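Hydrazine synthase subunit alpha (Candidatus Kuenenia stuttgartiensis, PDB 5C2V) condenses hydroxylamine formed in the gamma subunit with ammonia to form hydrazine, as the heme c-bearing alpha subunit of the anammox hydrazine synthase complex. Local coordinates at residues Phe400-Val410 against Tyr547-Ile555. Numbering follows the deposited sequence.
Sequences FTAGKNFGVTV and YLRPYHGRI. With HEC (heme c), chain B.
Y551 lies along strand 406-408 of a beta hairpin, with its CB 3.9 Å from CA of G407. The two backbones are closest here, and G407 has no side chain to stand between them. Because CG of Y551 stands anti to the backbone N (chi1 175°), the ring runs past V408 and beyond the end of the strand, where its OH accepts a rather bent hydrogen bond from V410 N (3.2 Å, 136°). CG1 of V410 touches the same oxygen.

At the turn end of the hairpin, P550 lays its ring on the type II turn G403-F406, with CG 3.7 Å from G403 O and CB against F406 O. That last carbonyl is gripped twice, by A402 N and almost head-on by T401 OG1 (2.8 Å), which also accepts from G403 N in an ST turn.

H552 packs on the start of the hairpin's first strand, at F400 and T401. Its ND1 donates to P550 O in a nearly straight bond (3.0 Å, 177°), and the ring thus fixed sets CE1 3.5 Å from T401 CB.

R549 is buried beside G403: NH2 pairs with D219, NE with D524, and NH1 donates to D265 O. The fit slackens toward K404, which is exposed and points away. With one hydrogen bond across and the other polar groups named bonded within their own segment or to other parts of the protein, the hairpin meets the type II turn R549-H552, which leads into the strand carrying heme-contacting R554, as two internally braced surfaces, held mainly by shape.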
loop_
_atom_site.group_PDB
_atom_site.type_symbol
_atom_site.label_atom_id
_atom_site.label_comp_id
_atom_site.label_asym_id
_atom_site.label_seq_id
_atom_site.Cartn_x
_atom_site.Cartn_y
_atom_site.Cartn_z
ATOM N N PHE D 400 0.756 15.977 -37.672
ATOM C CA PHE D 400 1.088 17.381 -37.873
ATOM C C PHE D 400 2.574 17.673 -37.670
ATOM O O PHE D 400 2.988 18.832 -37.648
ATOM C CB PHE D 400 0.221 18.256 -36.969
ATOM C CG PHE D 400 -1.193 18.393 -37.457
ATOM C CD1 PHE D 400 -2.143 17.427 -37.162
ATOM C CD2 PHE D 400 -1.562 19.470 -38.245
ATOM C CE1 PHE D 400 -3.440 17.547 -37.627
ATOM C CE2 PHE D 400 -2.856 19.595 -38.713
ATOM C CZ PHE D 400 -3.797 18.633 -38.404
ATOM N N THR D 401 3.371 16.625 -37.484
ATOM C CA THR D 401 4.821 16.792 -37.415
ATOM C C THR D 401 5.556 15.931 -38.444
ATOM O O THR D 401 5.202 14.776 -38.685
ATOM C CB THR D 401 5.370 16.466 -36.009
ATOM O OG1 THR D 401 6.803 16.520 -36.030
ATOM C CG2 THR D 401 4.927 15.081 -35.556
ATOM N N ALA D 402 6.582 16.520 -39.049
ATOM C CA ALA D 402 7.444 15.840 -40.010
ATOM C C ALA D 402 8.638 15.203 -39.299
ATOM O O ALA D 402 9.593 14.765 -39.940
ATOM C CB ALA D 402 7.905 16.797 -41.096
ATOM N N GLY D 403 8.580 15.179 -37.971
ATOM C CA GLY D 403 9.687 14.716 -37.152
ATOM C C GLY D 403 10.531 15.836 -36.575
ATOM O O GLY D 403 10.036 16.947 -36.377
ATOM N N LYS D 404 11.796 15.534 -36.294
ATOM C CA LYS D 404 12.667 16.419 -35.522
ATOM C C LYS D 404 12.709 17.842 -36.074
ATOM O O LYS D 404 12.971 18.053 -37.259
ATOM C CB LYS D 404 14.083 15.835 -35.476
ATOM C CG LYS D 404 15.191 16.858 -35.278
ATOM C CD LYS D 404 16.544 16.269 -35.655
ATOM C CE LYS D 404 17.643 17.322 -35.619
ATOM N NZ LYS D 404 18.947 16.781 -36.096
ATOM N N ASN D 405 12.411 18.803 -35.198
ATOM C CA ASN D 405 12.424 20.233 -35.519
ATOM C C ASN D 405 11.354 20.645 -36.533
ATOM O O ASN D 405 11.216 21.826 -36.855
ATOM C CB ASN D 405 13.805 20.660 -36.021
ATOM C CG ASN D 405 14.886 20.470 -34.978
ATOM O OD1 ASN D 405 16.006 20.074 -35.293
ATOM N ND2 ASN D 405 14.550 20.746 -33.723
ATOM N N PHE D 406 10.601 19.671 -37.033
ATOM C CA PHE D 406 9.657 19.905 -38.118
ATOM C C PHE D 406 8.193 19.892 -37.684
ATOM O O PHE D 406 7.680 18.872 -37.223
ATOM C CB PHE D 406 9.865 18.862 -39.211
ATOM C CG PHE D 406 10.667 19.354 -40.378
ATOM C CD1 PHE D 406 10.040 19.919 -41.475
ATOM C CD2 PHE D 406 12.046 19.246 -40.382
ATOM C CE1 PHE D 406 10.774 20.370 -42.553
ATOM C CE2 PHE D 406 12.787 19.695 -41.456
ATOM C CZ PHE D 406 12.150 20.258 -42.544
ATOM N N GLY D 407 7.525 21.030 -37.842
ATOM C CA GLY D 407 6.093 21.113 -37.610
ATOM C C GLY D 407 5.337 21.163 -38.925
ATOM O O GLY D 407 5.944 21.280 -39.985
ATOM N N VAL D 408 4.013 21.062 -38.865
ATOM C CA VAL D 408 3.184 21.222 -40.058
ATOM C C VAL D 408 2.036 22.180 -39.766
ATOM O O VAL D 408 1.233 21.934 -38.866
ATOM C CB VAL D 408 2.616 19.876 -40.558
ATOM C CG1 VAL D 408 1.792 20.086 -41.816
ATOM C CG2 VAL D 408 3.737 18.881 -40.815
ATOM N N THR D 409 1.962 23.266 -40.532
ATOM C CA THR D 409 0.982 24.324 -40.294
ATOM C C THR D 409 -0.450 23.799 -40.300
ATOM O O THR D 409 -0.778 22.871 -41.034
ATOM C CB THR D 409 1.100 25.448 -41.345
ATOM O OG1 THR D 409 0.910 24.903 -42.657
ATOM C CG2 THR D 409 2.467 26.109 -41.268
ATOM N N VAL D 410 -1.293 24.388 -39.460
ATOM C CA VAL D 410 -2.684 23.968 -39.357
ATOM C C VAL D 410 -3.538 24.707 -40.386
ATOM O O VAL D 410 -4.679 24.330 -40.655
ATOM C CB VAL D 410 -3.237 24.212 -37.935
ATOM C CG1 VAL D 410 -3.440 25.698 -37.690
ATOM C CG2 VAL D 410 -4.533 23.440 -37.713
ATOM N N TYR D 547 5.783 14.884 -22.999
ATOM C CA TYR D 547 6.587 15.356 -24.116
ATOM C C TYR D 547 5.713 15.923 -25.226
ATOM O O TYR D 547 4.644 15.392 -25.524
ATOM C CB TYR D 547 7.464 14.223 -24.656
ATOM C CG TYR D 547 6.713 12.929 -24.878
ATOM C CD1 TYR D 547 6.576 11.999 -23.855
ATOM C CD2 TYR D 547 6.138 12.640 -26.106
ATOM C CE1 TYR D 547 5.889 10.818 -24.051
ATOM C CE2 TYR D 547 5.450 11.460 -26.312
ATOM C CZ TYR D 547 5.329 10.554 -25.282
ATOM O OH TYR D 547 4.644 9.377 -25.481
ATOM N N LEU D 548 6.177 17.008 -25.833
ATOM C CA LEU D 548 5.466 17.623 -26.944
ATOM C C LEU D 548 6.250 17.455 -28.236
ATOM O O LEU D 548 7.465 17.643 -28.260
ATOM C CB LEU D 548 5.221 19.110 -26.672
ATOM C CG LEU D 548 4.315 19.487 -25.499
ATOM C CD1 LEU D 548 4.366 20.988 -25.252
ATOM C CD2 LEU D 548 2.886 19.032 -25.753
ATOM N N ARG D 549 5.559 17.084 -29.306
ATOM C CA ARG D 549 6.170 17.098 -30.626
ATOM C C ARG D 549 6.257 18.551 -31.085
ATOM O O ARG D 549 5.533 19.401 -30.567
ATOM C CB ARG D 549 5.370 16.244 -31.617
ATOM C CG ARG D 549 5.294 14.761 -31.265
ATOM C CD ARG D 549 6.632 14.211 -30.777
ATOM N NE ARG D 549 7.730 14.476 -31.705
ATOM C CZ ARG D 549 8.069 13.681 -32.715
ATOM N NH1 ARG D 549 7.394 12.562 -32.941
ATOM N NH2 ARG D 549 9.085 14.007 -33.501
ATOM N N PRO D 550 7.162 18.851 -32.034
ATOM C CA PRO D 550 7.301 20.219 -32.547
ATOM C C PRO D 550 5.980 20.821 -33.025
ATOM O O PRO D 550 5.202 20.132 -33.687
ATOM C CB PRO D 550 8.274 20.052 -33.715
ATOM C CG PRO D 550 9.112 18.890 -33.323
ATOM C CD PRO D 550 8.193 17.952 -32.586
ATOM N N TYR D 551 5.728 22.075 -32.645
ATOM C CA TYR D 551 4.547 22.839 -33.066
ATOM C C TYR D 551 3.241 22.291 -32.479
ATOM O O TYR D 551 2.201 22.947 -32.530
ATOM C CB TYR D 551 4.459 22.888 -34.599
ATOM C CG TYR D 551 3.208 23.551 -35.125
ATOM C CD1 TYR D 551 3.049 24.929 -35.061
ATOM C CD2 TYR D 551 2.182 22.798 -35.681
ATOM C CE1 TYR D 551 1.904 25.539 -35.539
ATOM C CE2 TYR D 551 1.034 23.398 -36.160
ATOM C CZ TYR D 551 0.900 24.769 -36.087
ATOM O OH TYR D 551 -0.242 25.371 -36.565
ATOM N N HIS D 552 3.300 21.101 -31.896
ATOM C CA HIS D 552 2.133 20.507 -31.264
ATOM C C HIS D 552 1.759 21.251 -29.995
ATOM O O HIS D 552 2.555 22.012 -29.445
ATOM C CB HIS D 552 2.374 19.032 -30.945
ATOM C CG HIS D 552 2.185 18.124 -32.119
ATOM N ND1 HIS D 552 2.945 18.220 -33.264
ATOM C CD2 HIS D 552 1.318 17.105 -32.327
ATOM C CE1 HIS D 552 2.557 17.297 -34.126
ATOM N NE2 HIS D 552 1.570 16.608 -33.581
ATOM N N GLY D 553 0.535 21.027 -29.538
ATOM C CA GLY D 553 0.101 21.579 -28.274
ATOM C C GLY D 553 -0.903 20.646 -27.641
ATOM O O GLY D 553 -1.611 19.923 -28.341
ATOM N N ARG D 554 -0.985 20.666 -26.315
ATOM C CA ARG D 554 -1.819 19.677 -25.637
ATOM C C ARG D 554 -2.702 20.271 -24.550
ATOM O O ARG D 554 -2.262 21.094 -23.753
ATOM C CB ARG D 554 -0.956 18.561 -25.040
ATOM C CG ARG D 554 -1.782 17.490 -24.342
ATOM C CD ARG D 554 -1.152 16.112 -24.400
ATOM N NE ARG D 554 -2.127 15.094 -24.015
ATOM C CZ ARG D 554 -1.837 13.819 -23.784
ATOM N NH1 ARG D 554 -0.589 13.387 -23.888
ATOM N NH2 ARG D 554 -2.802 12.975 -23.443
ATOM N N ILE D 555 -3.950 19.819 -24.515
ATOM C CA ILE D 555 -4.935 20.339 -23.584
ATOM C C ILE D 555 -5.251 19.326 -22.489
ATOM O O ILE D 555 -5.154 18.114 -22.698
ATOM C CB ILE D 555 -6.242 20.717 -24.309
ATOM C CG1 ILE D 555 -6.978 19.460 -24.775
ATOM C CG2 ILE D 555 -5.952 21.620 -25.495
ATOM C CD1 ILE D 555 -8.368 19.722 -25.278
HETATM FE FE HEC B . -1.186 15.112 -15.290
HETATM C CHA HEC B . -0.334 11.967 -14.145
HETATM C CHB HEC B . -0.875 14.002 -18.518
HETATM C CHC HEC B . -1.638 18.331 -16.453
HETATM C CHD HEC B . -1.280 16.288 -12.070
HETATM N NA HEC B . -0.701 13.322 -16.165
HETATM C C1A HEC B . -0.376 12.151 -15.508
HETATM C C2A HEC B . -0.085 11.142 -16.503
HETATM C C3A HEC B . -0.230 11.698 -17.709
HETATM C C4A HEC B . -0.622 13.082 -17.523
HETATM C CMA HEC B . -0.021 10.995 -19.068
HETATM C CAA HEC B . 0.327 9.684 -16.203
HETATM C CBA HEC B . -0.883 8.763 -16.326
HETATM C CGA HEC B . -1.883 9.040 -15.232
HETATM O O1A HEC B . -3.091 9.195 -15.546
HETATM O O2A HEC B . -1.476 9.111 -14.044
HETATM N NB HEC B . -1.113 16.037 -17.154
HETATM C C1B HEC B . -1.242 15.316 -18.328
HETATM C C2B HEC B . -1.841 16.188 -19.319
HETATM C C3B HEC B . -2.047 17.381 -18.760
HETATM C C4B HEC B . -1.597 17.314 -17.383
HETATM C CMB HEC B . -2.171 15.805 -20.778
HETATM C CAB HEC B . -2.673 18.603 -19.472
HETATM C CBB HEC B . -1.620 19.726 -19.609
HETATM N NC HEC B . -1.471 16.964 -14.422
HETATM C C1C HEC B . -1.531 18.174 -15.088
HETATM C C2C HEC B . -1.571 19.230 -14.098
HETATM C C3C HEC B . -1.363 18.673 -12.902
HETATM C C4C HEC B . -1.366 17.232 -13.071
HETATM C CMC HEC B . -1.501 20.742 -14.403
HETATM C CAC HEC B . -1.270 19.436 -11.562
HETATM C CBC HEC B . 0.155 19.288 -10.984
HETATM N ND HEC B . -0.849 14.262 -13.403
HETATM C C1D HEC B . -0.976 14.955 -12.204
HETATM C C2D HEC B . -0.736 14.050 -11.104
HETATM C C3D HEC B . -0.445 12.695 -11.757
HETATM C C4D HEC B . -0.532 12.926 -13.179
HETATM C CMD HEC B . -0.777 14.388 -9.597
HETATM C CAD HEC B . -0.114 11.360 -11.058
HETATM C CBD HEC B . 1.230 11.498 -10.353
HETATM C CGD HEC B . 1.557 10.217 -9.637
HETATM O O1D HEC B . 2.531 10.221 -8.843
HETATM O O2D HEC B . 0.844 9.202 -9.851
#